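Prephenate dehydratase:Amino acid-binding ACT (Brucella abortus, PDB 6VH5) probably catalyses the decarboxylating dehydration of prephenate to phenylpyruvate in phenylalanine biosynthesis, and binds phenylalanine at its ACT domain. Local coordinates at residues 68-80 / 189-201. Numbering follows the deposited sequence.
Sequences ADLAMIPIENTLA and SENNVTRFVVLSK
Asn192 binds the amide of Asn77: its OD1 takes a hydrogen bond from Asn77 ND2 at 3.0 Å, the two amide planes standing 71° apart, while its CB packs against Leu79 CD1. Val193 follows with its carbonyl O, which receives the backbone N of Thr78. The same Asn77 ND2 also donates to Thr194 OG1 (2.9 Å), so that two bonds fix the rotation of the amide. CG anti to the backbone N (chi1 172°) carries this amide over to the opposite strand, and Asn77 OD1 turns back to Leu79 N, closing an Asx turn, and also accepts from Gly81 N.

At Arg195 the pairing slips by one residue. Its carbonyl O accepts both Ile75 N, at 2.8 Å and nearly straight, and, through a longer bond, Glu76 N. The extended arginine runs alongside Glu76, and NH1 reaches Glu76 OE2 in a 2.9 Å salt bridge, meeting it from above the carboxylate plane; Ile75 CD1 covers one guanidinium face. Lys246 shares the carboxylate, while Glu100 and Asp264 also bind the guanidinium.

Beyond the bulge, the Phe196 ring lies against Pro74, CE2 to CB at 3.6 Å, with Thr194 CG2 above one face, offset toward the rim. Met72 bends at chi2 and chi3 to bring SD obliquely to the ring, 4.7 Å from its centroid, a Met-aromatic contact. Val197 pairs with Ile73 through two backbone bonds, and its CG1 packs on Ile75 CD1. Val198 CG1 touches Leu70 CD1, and Leu199 repeats the double backbone pairing with Ala71 while its CD1 meets Ile73 CG1.

These are neighbouring antiparallel strands of a mixed sheet in the prephenate dehydratase domain, their register shifted by a classic beta bulge, Ile75 and Glu76 facing Arg195, beside Thr194, a residue predicted to be essential for activity.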
# COMPACT_ATOMS: atom_id res chain seq x y z
N ALA A 68 6.81 -12.82 20.05
CA ALA A 68 6.15 -11.62 20.53
C ALA A 68 4.70 -11.93 20.86
O ALA A 68 4.05 -12.71 20.16
CB ALA A 68 6.25 -10.50 19.49
N ASP A 69 4.20 -11.28 21.91
CA ASP A 69 2.80 -11.43 22.28
C ASP A 69 1.88 -10.69 21.32
O ASP A 69 0.77 -11.16 21.04
CB ASP A 69 2.58 -10.93 23.70
CG ASP A 69 3.46 -11.63 24.71
OD1 ASP A 69 3.97 -12.73 24.40
OD2 ASP A 69 3.65 -11.08 25.81
N LEU A 70 2.32 -9.55 20.79
CA LEU A 70 1.51 -8.70 19.93
C LEU A 70 2.37 -8.14 18.81
O LEU A 70 3.60 -8.09 18.91
CB LEU A 70 0.88 -7.52 20.70
CG LEU A 70 0.02 -7.74 21.94
CD1 LEU A 70 -0.25 -6.39 22.63
CD2 LEU A 70 -1.28 -8.44 21.57
N ALA A 71 1.71 -7.65 17.76
CA ALA A 71 2.39 -6.98 16.66
C ALA A 71 1.70 -5.66 16.37
O ALA A 71 0.46 -5.58 16.35
CB ALA A 71 2.42 -7.85 15.40
N MET A 72 2.51 -4.62 16.11
CA MET A 72 2.02 -3.28 15.83
C MET A 72 2.25 -2.99 14.35
O MET A 72 3.39 -2.74 13.93
CB MET A 72 2.71 -2.25 16.71
CG MET A 72 2.25 -0.81 16.50
SD MET A 72 0.64 -0.37 17.22
CE MET A 72 1.04 -0.29 18.96
N ILE A 73 1.18 -3.00 13.56
CA ILE A 73 1.25 -2.99 12.11
C ILE A 73 0.53 -1.75 11.57
O ILE A 73 -0.63 -1.53 11.89
CB ILE A 73 0.63 -4.25 11.48
CG1 ILE A 73 1.30 -5.51 12.05
CG2 ILE A 73 0.69 -4.16 9.96
CD1 ILE A 73 2.79 -5.56 11.85
N PRO A 74 1.19 -0.92 10.77
CA PRO A 74 0.49 0.20 10.13
C PRO A 74 -0.32 -0.27 8.94
O PRO A 74 0.11 -1.12 8.16
CB PRO A 74 1.64 1.12 9.68
CG PRO A 74 2.80 0.19 9.48
CD PRO A 74 2.65 -0.89 10.52
N ILE A 75 -1.54 0.27 8.81
CA ILE A 75 -2.40 -0.09 7.69
C ILE A 75 -2.94 1.12 6.94
O ILE A 75 -3.37 0.97 5.78
CB ILE A 75 -3.55 -1.01 8.14
CG1 ILE A 75 -4.46 -0.30 9.13
CG2 ILE A 75 -2.98 -2.30 8.76
CD1 ILE A 75 -5.80 -0.99 9.29
N GLU A 76 -2.94 2.31 7.53
CA GLU A 76 -3.36 3.52 6.82
C GLU A 76 -2.38 4.64 7.13
O GLU A 76 -1.94 4.79 8.27
CB GLU A 76 -4.77 3.95 7.23
CG GLU A 76 -5.85 2.99 6.82
CD GLU A 76 -7.17 3.28 7.49
OE1 GLU A 76 -7.35 4.42 7.96
OE2 GLU A 76 -8.01 2.36 7.59
N ASN A 77 -2.02 5.40 6.09
CA ASN A 77 -1.23 6.62 6.25
C ASN A 77 -1.76 7.70 5.33
O ASN A 77 -1.96 7.46 4.13
CB ASN A 77 0.25 6.39 5.95
CG ASN A 77 1.02 7.69 5.93
OD1 ASN A 77 1.30 8.24 4.86
ND2 ASN A 77 1.34 8.19 7.11
N THR A 78 -1.94 8.91 5.87
CA THR A 78 -2.59 10.01 5.15
C THR A 78 -1.81 10.48 3.92
O THR A 78 -2.42 10.92 2.94
CB THR A 78 -2.82 11.18 6.11
OG1 THR A 78 -3.63 10.73 7.21
CG2 THR A 78 -3.54 12.30 5.41
N LEU A 79 -0.48 10.37 3.90
CA LEU A 79 0.22 10.92 2.74
C LEU A 79 0.98 9.86 1.95
O LEU A 79 2.13 10.07 1.55
CB LEU A 79 1.17 12.05 3.17
CG LEU A 79 0.50 13.22 3.89
CD1 LEU A 79 1.52 14.23 4.37
CD2 LEU A 79 -0.47 13.89 2.95
N ALA A 80 0.29 8.75 1.66
CA ALA A 80 0.76 7.70 0.76
C ALA A 80 2.02 7.01 1.27
O ALA A 80 2.82 6.49 0.49
CB ALA A 80 0.99 8.24 -0.65
N SER A 189 3.84 19.34 4.84
CA SER A 189 2.41 19.30 5.07
C SER A 189 2.13 18.83 6.49
O SER A 189 2.87 18.03 7.06
CB SER A 189 1.71 18.36 4.07
OG SER A 189 2.64 17.73 3.21
N GLU A 190 1.04 19.33 7.05
CA GLU A 190 0.61 18.86 8.35
C GLU A 190 -0.45 17.79 8.16
O GLU A 190 -0.79 17.40 7.04
CB GLU A 190 0.12 20.03 9.20
CG GLU A 190 -0.75 21.03 8.48
CD GLU A 190 -0.90 22.30 9.29
OE1 GLU A 190 -1.99 22.92 9.27
OE2 GLU A 190 0.08 22.68 9.97
N ASN A 191 -0.94 17.27 9.28
CA ASN A 191 -2.00 16.25 9.26
C ASN A 191 -1.56 14.98 8.55
O ASN A 191 -2.28 14.42 7.72
CB ASN A 191 -3.28 16.82 8.64
CG ASN A 191 -4.14 17.49 9.67
OD1 ASN A 191 -4.27 18.71 9.68
ND2 ASN A 191 -4.71 16.69 10.57
N ASN A 192 -0.36 14.53 8.87
CA ASN A 192 0.15 13.25 8.40
C ASN A 192 -0.05 12.26 9.54
O ASN A 192 0.57 12.40 10.60
CB ASN A 192 1.62 13.37 8.00
CG ASN A 192 2.16 12.09 7.41
OD1 ASN A 192 1.41 11.14 7.18
ND2 ASN A 192 3.43 12.08 7.10
N VAL A 193 -0.98 11.32 9.36
CA VAL A 193 -1.38 10.38 10.39
C VAL A 193 -1.23 8.95 9.88
O VAL A 193 -1.53 8.67 8.71
CB VAL A 193 -2.83 10.64 10.85
CG1 VAL A 193 -3.16 9.80 12.07
CG2 VAL A 193 -3.01 12.11 11.17
N THR A 194 -0.76 8.06 10.74
CA THR A 194 -0.70 6.63 10.46
C THR A 194 -1.65 5.88 11.39
O THR A 194 -1.70 6.16 12.59
CB THR A 194 0.73 6.07 10.62
OG1 THR A 194 1.54 6.49 9.51
CG2 THR A 194 0.69 4.53 10.63
N ARG A 195 -2.41 4.95 10.82
CA ARG A 195 -3.30 4.10 11.60
C ARG A 195 -2.67 2.72 11.75
O ARG A 195 -2.38 2.05 10.75
CB ARG A 195 -4.68 4.00 10.97
CG ARG A 195 -5.56 2.93 11.63
CD ARG A 195 -6.98 2.91 11.03
NE ARG A 195 -7.85 2.08 11.84
CZ ARG A 195 -8.68 1.17 11.36
NH1 ARG A 195 -8.80 0.97 10.06
NH2 ARG A 195 -9.41 0.45 12.21
N PHE A 196 -2.49 2.29 12.99
CA PHE A 196 -2.03 0.95 13.24
C PHE A 196 -3.18 0.07 13.72
O PHE A 196 -4.19 0.57 14.24
CB PHE A 196 -0.92 0.93 14.30
CG PHE A 196 0.27 1.76 13.96
CD1 PHE A 196 0.29 3.13 14.21
CD2 PHE A 196 1.40 1.18 13.40
CE1 PHE A 196 1.39 3.89 13.91
CE2 PHE A 196 2.51 1.94 13.10
CZ PHE A 196 2.51 3.30 13.35
N VAL A 197 -3.02 -1.24 13.54
CA VAL A 197 -3.85 -2.25 14.19
C VAL A 197 -2.92 -3.12 15.02
O VAL A 197 -1.79 -3.41 14.61
CB VAL A 197 -4.65 -3.11 13.20
CG1 VAL A 197 -5.81 -2.30 12.61
CG2 VAL A 197 -3.73 -3.63 12.11
N VAL A 198 -3.39 -3.52 16.19
CA VAL A 198 -2.66 -4.39 17.10
C VAL A 198 -3.11 -5.83 16.84
O VAL A 198 -4.30 -6.13 16.95
CB VAL A 198 -2.90 -3.98 18.55
CG1 VAL A 198 -1.98 -4.74 19.50
CG2 VAL A 198 -2.74 -2.47 18.69
N LEU A 199 -2.16 -6.72 16.53
CA LEU A 199 -2.49 -8.08 16.15
C LEU A 199 -2.12 -9.06 17.26
O LEU A 199 -1.19 -8.83 18.04
CB LEU A 199 -1.78 -8.49 14.85
CG LEU A 199 -2.10 -7.58 13.66
CD1 LEU A 199 -1.53 -8.18 12.39
CD2 LEU A 199 -3.58 -7.28 13.51
N SER A 200 -2.85 -10.18 17.30
CA SER A 200 -2.62 -11.21 18.30
C SER A 200 -2.89 -12.58 17.68
O SER A 200 -3.72 -12.72 16.79
CB SER A 200 -3.53 -11.02 19.52
OG SER A 200 -3.49 -12.15 20.37
N LYS A 201 -2.21 -13.59 18.23
CA LYS A 201 -2.38 -14.96 17.76
C LYS A 201 -3.66 -15.58 18.31
O LYS A 201 -4.24 -16.47 17.68
CB LYS A 201 -1.16 -15.80 18.17
CG LYS A 201 -1.24 -17.31 17.88
CD LYS A 201 -0.16 -18.07 18.66
CE LYS A 201 0.07 -19.49 18.14
NZ LYS A 201 0.88 -19.50 16.89